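Local atomic coordinates of protein phosphatase Slingshot homolog 2 (PDB entry 2NT2), a protein that dephosphorylates and thereby activates the actin-depolymerizing factor cofilin, and so regulates actin filament dynamics, as a phosphatase of the protein-tyrosine phosphatase family. Residues A[16-22]-A[43-48]; A[30-36]-A[82-88]. The protein carries 1 engineered substitution. All blocks are in the same frame, centred on the assembly; numbering follows the deposited sequence.

Contact 1. Residues A[16-22]-A[43-48]; sequences EWNASNL and FFPGVF
In the catalytic domain of this dual-specificity phosphatase, a helical turn at 16-19 and Leu22, at the start of helix 22-27, receive the aromatic loop 43-48, which leads into strand 49-52. The case illustrates how a helical turn and an irregular loop can pack without one hydrogen bond between them: about 368 Å² is buried, with Leu22, Phe43 and Phe44 giving the largest shares. The loop reverses through a type II beta turn, with Val47 N to Phe44 O at 3.0 Å; Gly46 sits at phi 106°, psi -13°, where a beta carbon would collide with the carbonyl of Pro45.

Along the first segment, Glu16, its side chain about 7 Å, nearest atoms, from that of Ser88, the engineered replacement of the active-site cysteine, places its O 3.4 Å from Phe43 CE2. That same O accepts Ser20 N at 3.0 Å, closing the helical turn, while Trp17 and Asn18 face away from the loop. Ala19 CB meets Phe43 CD2 at 3.9 Å. Ser20 and Phe43 bring their CA atoms nearest, 5.8 Å apart, and Ser20 CB makes a CH-pi contact with the Phe43 ring, 3.7 Å from its centroid and 11° off the normal. Ser20 O lies near the plane of the Phe44 ring, 3.1 Å from CZ. Asn21 turns away, and its OD1 caps Asp24 N, starting the next helix. Leu22 (chi1 t, chi2 p) completes the contact: its CB rests over the Phe44 ring, 4.0 Å from the centroid, and its CD1 reaches Val47 CG1 at 3.8 Å and the Phe48 ring edge at CZ, 3.3 Å.

Contact 2. Residues A[30-36]-A[82-88]; sequences VRYILNV and SKCLVHS. Engineered in segment 82-88: Ser88 (natural residue Cys). With SO4 (sulfate ion), chain D.
A beta bulge opens this parallel pairing: Lys83 O accepts both Arg31 N and, more weakly, Tyr32 N, each at 3.3 Å. Arg31, at phi -140° and psi -13°, is the extra residue, so that Val30 lies beside Lys83 but Tyr32 beside Cys84 (CA-CA 4.7 Å each). Beyond it the ladder is regular: Leu85 N to Tyr32 O 3.0 Å, Leu34 N to Leu85 O 2.9 Å, His87 N to Leu34 O 2.9 Å and Val36 N to His87 O 2.9 Å. The strand axes approach to 4.6 Å at -22°.

Tyr32, Leu34, Cys84 and Val86 line one face, with Leu34 CB 4.0 Å from Cys84 SG and Leu34 CD2 4.0 Å from Val86 CG1; helices 67-79 and 94-107 cover it. These are central strands of the protein-tyrosine phosphatase fold, and 83-87 delivers the chain into the phosphate-binding P-loop of the family signature. On the other face are Ile33, Leu85, Asn35 and His87. His87 (chi1 p) lays its ring over Asn35 CA, 4.2 Å from the centroid, with Ile33 CG2 at the ring edge, 3.4 Å from His87 CD2; its ND1 donates to Ser88 O at 3.2 Å.

Ser88 is engineered, replacing the cysteine that forms the phosphocysteine intermediate. Sulfate, probably mimicking phosphate, is also held by Arg94 and loop amides, and Ser88 OG donates to its O4 at a very short 2.4 Å.

How the contacts relate
From the N terminus the four segments come in the order 16-22, 30-36, 43-48, 82-88, so the two contacts cross. Contact 1 closes a 20-residue loop holding the rest of helix 22-27 and strand 30-35, and brings the approach to strand 49-52 back to the early helical turn. Contact 2 spans 45 residues, including strand 49-52 and helix 67-79, whose beta-alpha-beta crossover passes strand 30-35 and sets 83-87 beside it. The two meet on the sheet face opposite that helix: Ala19 CB packs 3.3 Å from His87 NE2, and Arg31 NH2 probably hydrogen-bonds Val47 O at 3.3 Å. Crossed closures thus bind edge loop, helical turn and central strands together.

Contact 1. Residues A[16-22]-A[43-48]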
loop_
_atom_site.group_PDB
_atom_site.type_symbol
_atom_site.label_atom_id
_atom_site.label_comp_id
_atom_site.label_asym_id
_atom_site.label_seq_id
_atom_site.Cartn_x
_atom_site.Cartn_y
_atom_site.Cartn_z
ATOM N N GLU A 16 -0.418 -7.734 8.526
ATOM C CA GLU A 16 0.490 -7.592 9.657
ATOM C C GLU A 16 1.284 -8.870 9.885
ATOM O O GLU A 16 2.432 -8.822 10.326
ATOM C CB GLU A 16 -0.269 -7.214 10.932
ATOM C CG GLU A 16 -1.295 -8.236 11.389
ATOM C CD GLU A 16 -1.603 -8.104 12.869
ATOM O OE1 GLU A 16 -2.792 -8.138 13.242
ATOM O OE2 GLU A 16 -0.651 -7.959 13.663
ATOM N N TRP A 17 0.657 -10.011 9.605
ATOM C CA TRP A 17 1.338 -11.292 9.797
ATOM C C TRP A 17 2.419 -11.503 8.751
ATOM O O TRP A 17 3.404 -12.193 9.006
ATOM C CB TRP A 17 0.314 -12.430 9.828
ATOM C CG TRP A 17 -0.671 -12.189 10.942
ATOM C CD1 TRP A 17 -0.475 -12.412 12.273
ATOM C CD2 TRP A 17 -2.000 -11.672 10.807
ATOM N NE1 TRP A 17 -1.602 -12.068 12.977
ATOM C CE2 TRP A 17 -2.552 -11.613 12.103
ATOM C CE3 TRP A 17 -2.776 -11.258 9.722
ATOM C CZ2 TRP A 17 -3.848 -11.152 12.339
ATOM C CZ3 TRP A 17 -4.060 -10.802 9.957
ATOM C CH2 TRP A 17 -4.583 -10.753 11.256
ATOM N N ASN A 18 2.271 -10.856 7.600
ATOM C CA ASN A 18 3.344 -10.790 6.617
ATOM C C ASN A 18 4.442 -9.844 7.087
ATOM O O ASN A 18 5.627 -10.072 6.853
ATOM C CB ASN A 18 2.820 -10.336 5.255
ATOM C CG ASN A 18 1.842 -11.301 4.624
ATOM O OD1 ASN A 18 1.877 -12.512 4.842
ATOM N ND2 ASN A 18 0.925 -10.770 3.824
ATOM N N ALA A 19 4.058 -8.757 7.763
ATOM C CA ALA A 19 5.069 -7.783 8.160
ATOM C C ALA A 19 5.913 -8.290 9.328
ATOM O O ALA A 19 7.022 -7.791 9.544
ATOM C CB ALA A 19 4.425 -6.450 8.496
ATOM N N SER A 20 5.387 -9.268 10.063
ATOM C CA SER A 20 6.123 -9.880 11.167
ATOM C C SER A 20 6.919 -11.111 10.740
ATOM O O SER A 20 7.575 -11.745 11.576
ATOM C CB SER A 20 5.223 -10.210 12.350
ATOM O OG SER A 20 4.139 -11.066 12.092
ATOM N N ASN A 21 6.872 -11.465 9.463
ATOM C CA ASN A 21 7.595 -12.646 8.976
ATOM C C ASN A 21 8.916 -12.254 8.328
ATOM O O ASN A 21 9.004 -12.175 7.107
ATOM C CB ASN A 21 6.713 -13.418 8.003
ATOM C CG ASN A 21 7.308 -14.716 7.511
ATOM O OD1 ASN A 21 8.522 -14.875 7.430
ATOM N ND2 ASN A 21 6.443 -15.655 7.147
ATOM N N LEU A 22 9.930 -12.007 9.145
ATOM C CA LEU A 22 11.190 -11.403 8.727
ATOM C C LEU A 22 11.847 -12.143 7.567
ATOM O O LEU A 22 12.168 -11.554 6.534
ATOM C CB LEU A 22 12.151 -11.319 9.911
ATOM C CG LEU A 22 13.608 -10.948 9.653
ATOM C CD1 LEU A 22 13.730 -9.653 8.870
ATOM C CD2 LEU A 22 14.370 -10.826 10.968
ATOM N N PHE A 43 7.598 -4.078 13.369
ATOM C CA PHE A 43 8.173 -5.255 13.990
ATOM C C PHE A 43 9.689 -5.273 13.990
ATOM O O PHE A 43 10.298 -5.802 14.929
ATOM C CB PHE A 43 7.635 -6.511 13.276
ATOM C CG PHE A 43 6.126 -6.657 13.441
ATOM C CD1 PHE A 43 5.574 -6.904 14.688
ATOM C CD2 PHE A 43 5.284 -6.544 12.350
ATOM C CE1 PHE A 43 4.208 -7.038 14.849
ATOM C CE2 PHE A 43 3.914 -6.675 12.503
ATOM C CZ PHE A 43 3.376 -6.919 13.752
ATOM N N PHE A 44 10.345 -4.742 12.954
ATOM C CA PHE A 44 11.800 -4.910 12.873
ATOM C C PHE A 44 12.549 -3.609 12.651
ATOM O O PHE A 44 13.227 -3.426 11.633
ATOM C CB PHE A 44 12.148 -5.917 11.762
ATOM C CG PHE A 44 11.247 -7.145 11.769
ATOM C CD1 PHE A 44 10.247 -7.301 10.824
ATOM C CD2 PHE A 44 11.415 -8.126 12.732
ATOM C CE1 PHE A 44 9.425 -8.412 10.837
ATOM C CE2 PHE A 44 10.594 -9.242 12.754
ATOM C CZ PHE A 44 9.596 -9.383 11.808
ATOM N N PRO A 45 12.479 -2.669 13.585
ATOM C CA PRO A 45 13.264 -1.432 13.421
ATOM C C PRO A 45 14.755 -1.743 13.519
ATOM O O PRO A 45 15.199 -2.403 14.461
ATOM C CB PRO A 45 12.808 -0.557 14.583
ATOM C CG PRO A 45 11.559 -1.181 15.103
ATOM C CD PRO A 45 11.691 -2.656 14.825
ATOM N N GLY A 46 15.540 -1.293 12.546
ATOM C CA GLY A 46 16.952 -1.659 12.507
ATOM C C GLY A 46 17.232 -2.689 11.425
ATOM O O GLY A 46 18.384 -2.956 11.077
ATOM N N VAL A 47 16.166 -3.278 10.895
ATOM C CA VAL A 47 16.251 -4.172 9.748
ATOM C C VAL A 47 15.666 -3.483 8.521
ATOM O O VAL A 47 16.235 -3.531 7.429
ATOM C CB VAL A 47 15.506 -5.498 9.992
ATOM C CG1 VAL A 47 15.696 -6.445 8.815
ATOM C CG2 VAL A 47 15.981 -6.147 11.287
ATOM N N PHE A 48 14.508 -2.845 8.703
ATOM C CA PHE A 48 13.840 -2.202 7.582
ATOM C C PHE A 48 13.571 -0.723 7.832
ATOM O O PHE A 48 13.351 -0.306 8.967
ATOM C CB PHE A 48 12.523 -2.914 7.265
ATOM C CG PHE A 48 12.641 -4.421 7.127
ATOM C CD1 PHE A 48 12.392 -5.245 8.208
ATOM C CD2 PHE A 48 12.995 -5.001 5.920
ATOM C CE1 PHE A 48 12.484 -6.622 8.088
ATOM C CE2 PHE A 48 13.092 -6.373 5.789
ATOM C CZ PHE A 48 12.836 -7.183 6.877
#

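Contact 2. Residues A[30-36]-A[82-88]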
loop_
_atom_site.group_PDB
_atom_site.type_symbol
_atom_site.label_atom_id
_atom_site.label_comp_id
_atom_site.label_asym_id
_atom_site.label_seq_id
_atom_site.Cartn_x
_atom_site.Cartn_y
_atom_site.Cartn_z
ATOM N N VAL A 30 12.781 -7.416 0.307
ATOM C CA VAL A 30 12.133 -6.226 0.839
ATOM C C VAL A 30 13.057 -5.507 1.812
ATOM O O VAL A 30 13.760 -6.159 2.589
ATOM C CB VAL A 30 10.820 -6.565 1.570
ATOM C CG1 VAL A 30 10.229 -5.286 2.147
ATOM C CG2 VAL A 30 9.834 -7.268 0.654
ATOM N N ARG A 31 13.088 -4.177 1.790
ATOM C CA ARG A 31 13.895 -3.434 2.757
ATOM C C ARG A 31 13.138 -2.194 3.229
ATOM O O ARG A 31 13.528 -1.563 4.210
ATOM C CB ARG A 31 15.256 -3.020 2.199
ATOM C CG ARG A 31 15.885 -3.977 1.214
ATOM C CD ARG A 31 16.607 -5.143 1.854
ATOM N NE ARG A 31 16.598 -5.117 3.311
ATOM C CZ ARG A 31 17.203 -6.023 4.073
ATOM N NH1 ARG A 31 17.875 -7.021 3.513
ATOM N NH2 ARG A 31 17.142 -5.923 5.394
ATOM N N TYR A 32 12.076 -1.879 2.508
ATOM C CA TYR A 32 11.199 -0.766 2.826
ATOM C C TYR A 32 9.826 -1.303 3.227
ATOM O O TYR A 32 9.302 -2.222 2.600
ATOM C CB TYR A 32 11.044 0.178 1.634
ATOM C CG TYR A 32 12.326 0.806 1.154
ATOM C CD1 TYR A 32 13.125 0.166 0.214
ATOM C CD2 TYR A 32 12.737 2.042 1.638
ATOM C CE1 TYR A 32 14.303 0.732 -0.235
ATOM C CE2 TYR A 32 13.918 2.610 1.190
ATOM C CZ TYR A 32 14.693 1.954 0.257
ATOM O OH TYR A 32 15.865 2.531 -0.179
ATOM N N ILE A 33 9.246 -0.725 4.272
ATOM C CA ILE A 33 7.919 -1.165 4.686
ATOM C C ILE A 33 7.004 0.032 4.926
ATOM O O ILE A 33 7.295 0.877 5.769
ATOM C CB ILE A 33 7.968 -2.025 5.954
ATOM C CG1 ILE A 33 8.869 -3.257 5.848
ATOM C CG2 ILE A 33 6.560 -2.436 6.364
ATOM C CD1 ILE A 33 8.936 -4.052 7.137
ATOM N N LEU A 34 5.928 0.058 4.149
ATOM C CA LEU A 34 4.843 1.010 4.289
ATOM C C LEU A 34 3.722 0.397 5.137
ATOM O O LEU A 34 2.948 -0.449 4.693
ATOM C CB LEU A 34 4.319 1.441 2.926
ATOM C CG LEU A 34 3.287 2.569 2.905
ATOM C CD1 LEU A 34 3.704 3.707 3.821
ATOM C CD2 LEU A 34 3.081 3.062 1.478
ATOM N N ASN A 35 3.706 0.835 6.386
ATOM C CA ASN A 35 2.756 0.398 7.392
ATOM C C ASN A 35 1.598 1.390 7.497
ATOM O O ASN A 35 1.725 2.417 8.157
ATOM C CB ASN A 35 3.484 0.271 8.732
ATOM C CG ASN A 35 2.612 -0.304 9.824
ATOM O OD1 ASN A 35 1.393 -0.355 9.679
ATOM N ND2 ASN A 35 3.256 -0.729 10.907
ATOM N N VAL A 36 0.497 1.074 6.834
ATOM C CA VAL A 36 -0.678 1.923 6.737
ATOM C C VAL A 36 -1.658 1.659 7.873
ATOM O O VAL A 36 -2.839 1.371 7.651
ATOM C CB VAL A 36 -1.404 1.709 5.390
ATOM C CG1 VAL A 36 -2.344 2.874 5.106
ATOM C CG2 VAL A 36 -0.402 1.557 4.261
ATOM N N SER A 82 15.145 -1.292 -4.635
ATOM C CA SER A 82 14.646 -2.246 -3.645
ATOM C C SER A 82 13.134 -2.425 -3.774
ATOM O O SER A 82 12.532 -1.890 -4.699
ATOM C CB SER A 82 15.015 -1.821 -2.222
ATOM O OG SER A 82 14.887 -2.906 -1.318
ATOM N N LYS A 83 12.561 -3.191 -2.856
ATOM C CA LYS A 83 11.155 -3.552 -2.844
ATOM C C LYS A 83 10.485 -3.078 -1.553
ATOM O O LYS A 83 11.143 -2.931 -0.523
ATOM C CB LYS A 83 10.951 -5.059 -3.001
ATOM C CG LYS A 83 11.759 -5.693 -4.123
ATOM C CD LYS A 83 11.172 -7.030 -4.550
ATOM C CE LYS A 83 11.774 -7.472 -5.877
ATOM N NZ LYS A 83 13.193 -7.903 -5.724
ATOM N N CYS A 84 9.183 -2.844 -1.656
ATOM C CA CYS A 84 8.395 -2.264 -0.573
ATOM C C CYS A 84 7.189 -3.137 -0.253
ATOM O O CYS A 84 6.483 -3.584 -1.156
ATOM C CB CYS A 84 7.957 -0.851 -0.957
ATOM S SG CYS A 84 6.995 0.052 0.276
ATOM N N LEU A 85 6.967 -3.386 1.035
ATOM C CA LEU A 85 5.751 -4.049 1.480
ATOM C C LEU A 85 4.711 -3.020 1.915
ATOM O O LEU A 85 4.872 -2.299 2.899
ATOM C CB LEU A 85 6.036 -5.026 2.624
ATOM C CG LEU A 85 4.808 -5.535 3.391
ATOM C CD1 LEU A 85 3.953 -6.422 2.501
ATOM C CD2 LEU A 85 5.225 -6.272 4.654
ATOM N N VAL A 86 3.603 -2.946 1.177
ATOM C CA VAL A 86 2.496 -2.138 1.685
ATOM C C VAL A 86 1.547 -3.044 2.471
ATOM O O VAL A 86 0.986 -3.975 1.901
ATOM C CB VAL A 86 1.711 -1.399 0.598
ATOM C CG1 VAL A 86 0.904 -0.280 1.254
ATOM C CG2 VAL A 86 2.637 -0.845 -0.469
ATOM N N HIS A 87 1.409 -2.771 3.766
ATOM C CA HIS A 87 0.572 -3.628 4.606
ATOM C C HIS A 87 -0.307 -2.814 5.550
ATOM O O HIS A 87 -0.037 -1.657 5.860
ATOM C CB HIS A 87 1.414 -4.635 5.377
ATOM C CG HIS A 87 2.137 -4.127 6.580
ATOM N ND1 HIS A 87 1.612 -4.219 7.850
ATOM C CD2 HIS A 87 3.343 -3.532 6.730
ATOM C CE1 HIS A 87 2.457 -3.702 8.725
ATOM N NE2 HIS A 87 3.519 -3.274 8.070
ATOM N N SER A 88 -1.391 -3.464 5.956
ATOM C CA SER A 88 -2.302 -2.979 6.981
ATOM C C SER A 88 -2.441 -4.052 8.058
ATOM O O SER A 88 -1.485 -4.788 8.319
ATOM C CB SER A 88 -3.655 -2.617 6.373
ATOM O OG SER A 88 -4.143 -3.657 5.543
HETATM S S SO4 D . -7.086 -3.376 6.752
HETATM O O1 SO4 D . -6.311 -3.948 7.843
HETATM O O2 SO4 D . -8.498 -3.734 6.866
HETATM O O3 SO4 D . -6.974 -1.915 6.780
HETATM O O4 SO4 D . -6.562 -3.879 5.477
#